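Local structure of hypothetical protein PA3499 (Pseudomonas aeruginosa, 2IG8) at residues L51-V64 against F121-R133. The protein is of unknown function but belongs to the YjgF-like clan of small alpha-beta proteins and forms a trimer. Numbering follows the deposited sequence.
Sequences LDAHAQALVVLGKV and FPELLVEIDAWAR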
loop_
_atom_site.group_PDB
_atom_site.type_symbol
_atom_site.label_atom_id
_atom_site.label_comp_id
_atom_site.label_asym_id
_atom_site.label_seq_id
_atom_site.Cartn_x
_atom_site.Cartn_y
_atom_site.Cartn_z
ATOM N N LEU B 51 -0.490 24.675 -9.164
ATOM C CA LEU B 51 0.613 24.208 -8.317
ATOM C C LEU B 51 1.341 23.079 -8.996
ATOM O O LEU B 51 0.730 22.070 -9.406
ATOM C CB LEU B 51 0.096 23.705 -6.983
ATOM C CG LEU B 51 -0.670 24.721 -6.128
ATOM C CD1 LEU B 51 -1.121 24.047 -4.816
ATOM C CD2 LEU B 51 0.184 25.971 -5.831
ATOM N N ASP B 52 2.666 23.228 -9.050
ATOM C CA ASP B 52 3.518 22.162 -9.577
ATOM C C ASP B 52 3.681 21.025 -8.573
ATOM O O ASP B 52 3.143 21.085 -7.450
ATOM C CB ASP B 52 4.875 22.724 -10.069
ATOM C CG ASP B 52 5.775 23.315 -8.950
ATOM O OD1 ASP B 52 5.559 23.060 -7.733
ATOM O OD2 ASP B 52 6.702 24.112 -9.334
ATOM N N ALA B 53 4.438 19.996 -8.956
ATOM C CA ALA B 53 4.503 18.766 -8.149
ATOM C C ALA B 53 5.135 18.999 -6.779
ATOM O O ALA B 53 4.679 18.447 -5.784
ATOM C CB ALA B 53 5.273 17.668 -8.896
ATOM N N HIS B 54 6.198 19.811 -6.742
ATOM C CA HIS B 54 6.865 20.163 -5.511
ATOM C C HIS B 54 5.894 20.901 -4.569
ATOM O O HIS B 54 5.787 20.540 -3.407
ATOM C CB HIS B 54 8.058 21.035 -5.845
ATOM C CG HIS B 54 8.862 21.487 -4.672
ATOM N ND1 HIS B 54 9.992 22.252 -4.823
ATOM C CD2 HIS B 54 8.776 21.220 -3.348
ATOM C CE1 HIS B 54 10.523 22.493 -3.633
ATOM N NE2 HIS B 54 9.781 21.908 -2.722
ATOM N N ALA B 55 5.211 21.925 -5.082
ATOM C CA ALA B 55 4.240 22.664 -4.279
ATOM C C ALA B 55 3.088 21.746 -3.783
ATOM O O ALA B 55 2.693 21.805 -2.587
ATOM C CB ALA B 55 3.706 23.920 -5.031
ATOM N N GLN B 56 2.569 20.900 -4.672
ATOM C CA GLN B 56 1.518 19.983 -4.296
ATOM C C GLN B 56 2.006 19.016 -3.208
ATOM O O GLN B 56 1.282 18.757 -2.248
ATOM C CB GLN B 56 0.965 19.212 -5.488
ATOM C CG GLN B 56 0.141 20.067 -6.489
ATOM C CD GLN B 56 -0.705 19.270 -7.443
ATOM O OE1 GLN B 56 -1.158 18.171 -7.121
ATOM N NE2 GLN B 56 -0.977 19.855 -8.639
ATOM N N ALA B 57 3.207 18.474 -3.367
ATOM C CA ALA B 57 3.701 17.492 -2.391
ATOM C C ALA B 57 3.832 18.141 -1.008
ATOM O O ALA B 57 3.484 17.542 -0.007
ATOM C CB ALA B 57 5.013 16.874 -2.844
ATOM N N LEU B 58 4.255 19.388 -0.969
ATOM C CA LEU B 58 4.331 20.121 0.300
ATOM C C LEU B 58 2.968 20.380 0.956
ATOM O O LEU B 58 2.842 20.317 2.188
ATOM C CB LEU B 58 5.083 21.436 0.124
ATOM C CG LEU B 58 6.613 21.405 -0.030
ATOM C CD1 LEU B 58 7.148 22.797 -0.339
ATOM C CD2 LEU B 58 7.273 20.802 1.194
ATOM N N VAL B 59 1.961 20.741 0.159
ATOM C CA VAL B 59 0.605 20.866 0.669
ATOM C C VAL B 59 0.128 19.536 1.243
ATOM O O VAL B 59 -0.445 19.513 2.336
ATOM C CB VAL B 59 -0.393 21.377 -0.417
ATOM C CG1 VAL B 59 -1.859 21.187 0.032
ATOM C CG2 VAL B 59 -0.064 22.847 -0.795
ATOM N N VAL B 60 0.383 18.442 0.518
ATOM C CA VAL B 60 0.009 17.104 0.949
ATOM C C VAL B 60 0.684 16.753 2.266
ATOM O O VAL B 60 0.002 16.358 3.210
ATOM C CB VAL B 60 0.340 16.021 -0.126
ATOM C CG1 VAL B 60 0.219 14.579 0.457
ATOM C CG2 VAL B 60 -0.608 16.174 -1.321
ATOM N N LEU B 61 2.012 16.931 2.338
ATOM C CA LEU B 61 2.739 16.677 3.581
ATOM C C LEU B 61 2.246 17.567 4.746
ATOM O O LEU B 61 2.126 17.092 5.866
ATOM C CB LEU B 61 4.274 16.782 3.367
ATOM C CG LEU B 61 4.875 15.695 2.447
ATOM C CD1 LEU B 61 6.317 16.049 2.002
ATOM C CD2 LEU B 61 4.808 14.283 3.126
ATOM N N GLY B 62 1.898 18.831 4.472
ATOM C CA GLY B 62 1.224 19.693 5.472
ATOM C C GLY B 62 -0.089 19.131 5.990
ATOM O O GLY B 62 -0.402 19.265 7.176
ATOM N N LYS B 63 -0.876 18.508 5.114
ATOM C CA LYS B 63 -2.110 17.847 5.539
ATOM C C LYS B 63 -1.827 16.651 6.476
ATOM O O LYS B 63 -2.440 16.527 7.538
ATOM C CB LYS B 63 -2.943 17.421 4.333
ATOM C CG LYS B 63 -3.544 18.621 3.606
ATOM C CD LYS B 63 -4.521 18.217 2.502
ATOM C CE LYS B 63 -5.079 19.472 1.836
ATOM N NZ LYS B 63 -5.976 19.124 0.787
ATOM N N VAL B 64 -0.880 15.810 6.074
ATOM C CA VAL B 64 -0.418 14.713 6.929
ATOM C C VAL B 64 -0.006 15.240 8.310
ATOM O O VAL B 64 -0.408 14.693 9.336
ATOM C CB VAL B 64 0.730 13.945 6.254
ATOM C CG1 VAL B 64 1.352 12.920 7.234
ATOM C CG2 VAL B 64 0.205 13.271 4.964
ATOM N N PHE B 121 -8.993 14.111 -8.708
ATOM C CA PHE B 121 -9.294 15.391 -9.357
ATOM C C PHE B 121 -8.263 15.672 -10.433
ATOM O O PHE B 121 -7.066 15.300 -10.295
ATOM C CB PHE B 121 -9.375 16.524 -8.332
ATOM C CG PHE B 121 -10.427 16.303 -7.299
ATOM C CD1 PHE B 121 -11.751 16.476 -7.612
ATOM C CD2 PHE B 121 -10.090 15.884 -6.025
ATOM C CE1 PHE B 121 -12.734 16.269 -6.665
ATOM C CE2 PHE B 121 -11.066 15.657 -5.076
ATOM C CZ PHE B 121 -12.377 15.851 -5.394
ATOM N N PRO B 122 -8.710 16.303 -11.529
ATOM C CA PRO B 122 -7.852 16.459 -12.685
ATOM C C PRO B 122 -6.651 17.379 -12.454
ATOM O O PRO B 122 -5.646 17.230 -13.136
ATOM C CB PRO B 122 -8.803 16.998 -13.760
ATOM C CG PRO B 122 -9.897 17.639 -13.006
ATOM C CD PRO B 122 -10.048 16.860 -11.759
ATOM N N GLU B 123 -6.725 18.267 -11.462
ATOM C CA GLU B 123 -5.607 19.189 -11.177
ATOM C C GLU B 123 -4.462 18.523 -10.404
ATOM O O GLU B 123 -3.363 19.100 -10.293
ATOM C CB GLU B 123 -6.095 20.402 -10.383
ATOM C CG GLU B 123 -7.179 21.208 -11.076
ATOM C CD GLU B 123 -8.602 20.762 -10.754
ATOM O OE1 GLU B 123 -8.831 19.631 -10.271
ATOM O OE2 GLU B 123 -9.505 21.586 -10.991
ATOM N N LEU B 124 -4.713 17.329 -9.857
ATOM C CA LEU B 124 -3.753 16.643 -8.993
ATOM C C LEU B 124 -2.574 16.030 -9.762
ATOM O O LEU B 124 -2.744 15.424 -10.841
ATOM C CB LEU B 124 -4.445 15.550 -8.173
ATOM C CG LEU B 124 -5.574 15.986 -7.225
ATOM C CD1 LEU B 124 -6.101 14.753 -6.436
ATOM C CD2 LEU B 124 -5.130 17.118 -6.294
ATOM N N LEU B 125 -1.385 16.197 -9.195
ATOM C CA LEU B 125 -0.153 15.567 -9.665
ATOM C C LEU B 125 0.362 14.495 -8.692
ATOM O O LEU B 125 1.224 13.714 -9.063
ATOM C CB LEU B 125 0.957 16.620 -9.825
ATOM C CG LEU B 125 0.763 17.653 -10.926
ATOM C CD1 LEU B 125 1.842 18.788 -10.816
ATOM C CD2 LEU B 125 0.761 16.942 -12.270
ATOM N N VAL B 126 -0.145 14.487 -7.453
ATOM C CA VAL B 126 0.364 13.580 -6.417
ATOM C C VAL B 126 -0.663 13.294 -5.327
ATOM O O VAL B 126 -1.509 14.132 -4.982
ATOM C CB VAL B 126 1.719 14.107 -5.817
ATOM C CG1 VAL B 126 1.516 15.447 -5.065
ATOM C CG2 VAL B 126 2.381 13.073 -4.877
ATOM N N GLU B 127 -0.605 12.066 -4.813
ATOM C CA GLU B 127 -1.340 11.661 -3.637
ATOM C C GLU B 127 -0.369 10.838 -2.784
ATOM O O GLU B 127 0.424 10.064 -3.319
ATOM C CB GLU B 127 -2.575 10.840 -4.026
ATOM C CG GLU B 127 -3.334 10.291 -2.843
ATOM C CD GLU B 127 -4.834 10.076 -3.106
ATOM O OE1 GLU B 127 -5.337 10.373 -4.206
ATOM O OE2 GLU B 127 -5.511 9.620 -2.175
ATOM N N ILE B 128 -0.411 11.054 -1.476
ATOM C CA ILE B 128 0.457 10.323 -0.578
ATOM C C ILE B 128 -0.336 9.597 0.490
ATOM O O ILE B 128 -1.210 10.183 1.155
ATOM C CB ILE B 128 1.511 11.237 0.063
ATOM C CG1 ILE B 128 2.379 11.892 -1.029
ATOM C CG2 ILE B 128 2.332 10.425 1.083
ATOM C CD1 ILE B 128 3.458 12.921 -0.527
ATOM N N ASP B 129 -0.030 8.306 0.626
ATOM C CA ASP B 129 -0.562 7.460 1.670
ATOM C C ASP B 129 0.504 7.336 2.750
ATOM O O ASP B 129 1.575 6.747 2.501
ATOM C CB ASP B 129 -0.908 6.084 1.069
ATOM C CG ASP B 129 -1.797 5.227 1.972
ATOM O OD1 ASP B 129 -2.206 5.672 3.080
ATOM O OD2 ASP B 129 -2.068 4.066 1.584
ATOM N N ALA B 130 0.247 7.933 3.913
ATOM C CA ALA B 130 1.248 8.081 4.989
ATOM C C ALA B 130 0.937 7.100 6.129
ATOM O O ALA B 130 -0.226 6.916 6.516
ATOM C CB ALA B 130 1.281 9.527 5.542
ATOM N N TRP B 131 1.987 6.475 6.646
ATOM C CA TRP B 131 1.884 5.575 7.791
ATOM C C TRP B 131 2.694 6.170 8.933
ATOM O O TRP B 131 3.852 6.600 8.727
ATOM C CB TRP B 131 2.417 4.180 7.446
ATOM C CG TRP B 131 1.801 3.583 6.203
ATOM C CD1 TRP B 131 2.079 3.927 4.911
ATOM C CD2 TRP B 131 0.812 2.551 6.134
ATOM N NE1 TRP B 131 1.320 3.193 4.051
ATOM C CE2 TRP B 131 0.542 2.327 4.767
ATOM C CE3 TRP B 131 0.125 1.801 7.088
ATOM C CZ2 TRP B 131 -0.385 1.384 4.328
ATOM C CZ3 TRP B 131 -0.818 0.838 6.653
ATOM C CH2 TRP B 131 -1.062 0.645 5.281
ATOM N N ALA B 132 2.082 6.208 10.118
ATOM C CA ALA B 132 2.711 6.748 11.321
ATOM C C ALA B 132 2.273 6.012 12.591
ATOM O O ALA B 132 1.205 5.385 12.631
ATOM C CB ALA B 132 2.404 8.251 11.456
ATOM N N ARG B 133 3.146 6.081 13.600
ATOM C CA ARG B 133 2.911 5.605 14.961
ATOM C C ARG B 133 3.286 6.709 15.940
ATOM O O ARG B 133 4.368 7.282 15.821
ATOM C CB ARG B 133 3.865 4.463 15.271
ATOM C CG ARG B 133 3.500 3.173 14.695
ATOM C CD ARG B 133 4.468 2.151 15.179
ATOM N NE ARG B 133 4.203 1.799 16.563
ATOM C CZ ARG B 133 3.309 0.888 16.930
ATOM N NH1 ARG B 133 2.570 0.254 16.015
ATOM N NH2 ARG B 133 3.134 0.613 18.217
HETATM O O HOH W 1 -1.909 16.737 -4.741
#
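Gln56 reaches from the first turn of helix 53-70 to the backbone leading into strand 126-133, and its amide is gripped at both ends. Gln56 OE1 accepts from Leu125 N at 2.9 Å, the N-H...O angle of 169° being nearly straight although the donor stands tilted from the carbonyl plane. Gln56 NE2 donates to Glu123 O at 3.0 Å and also to Leu51 O in its own segment, so three protein bonds fix the rotation of the amide. A water adds a fourth, bridging OE1 to Val126 O. With CG anti to the carbonyl carbon (chi1 -70°) and the chain extended beyond it, the side chains of Gln56 and Leu125 cross at about a right angle, Gln56 NE2 lying against Leu125 CG. Leu125 CD1 lies against the N-terminal end of the helix, 3.4 Å from Ala53 N. This is helix-on-sheet packing of the YjgF-like fold: the axes of helix segment 53-64 and strand 126-133, an inner strand between 29-36 and 78-85, come within 8.4 Å and run at 31°. Inward-pointing Val126, Ile128 and Ala130 meet Gln56 and Ala57, Val60 and Val64 in turn, Val60 CG1 lying 3.6 Å from Ile128 CB. The side chains of Leu61 and Ile128 cross at a slant. Helix 91-101 flanks the same helix, Ala97 touching Ala57. On the other strand face, Asp129 forms a salt bridge with Lys80 of the second subunit. At the helix start, Asp52 is the N-cap, its OD1 accepting from Ala55 N.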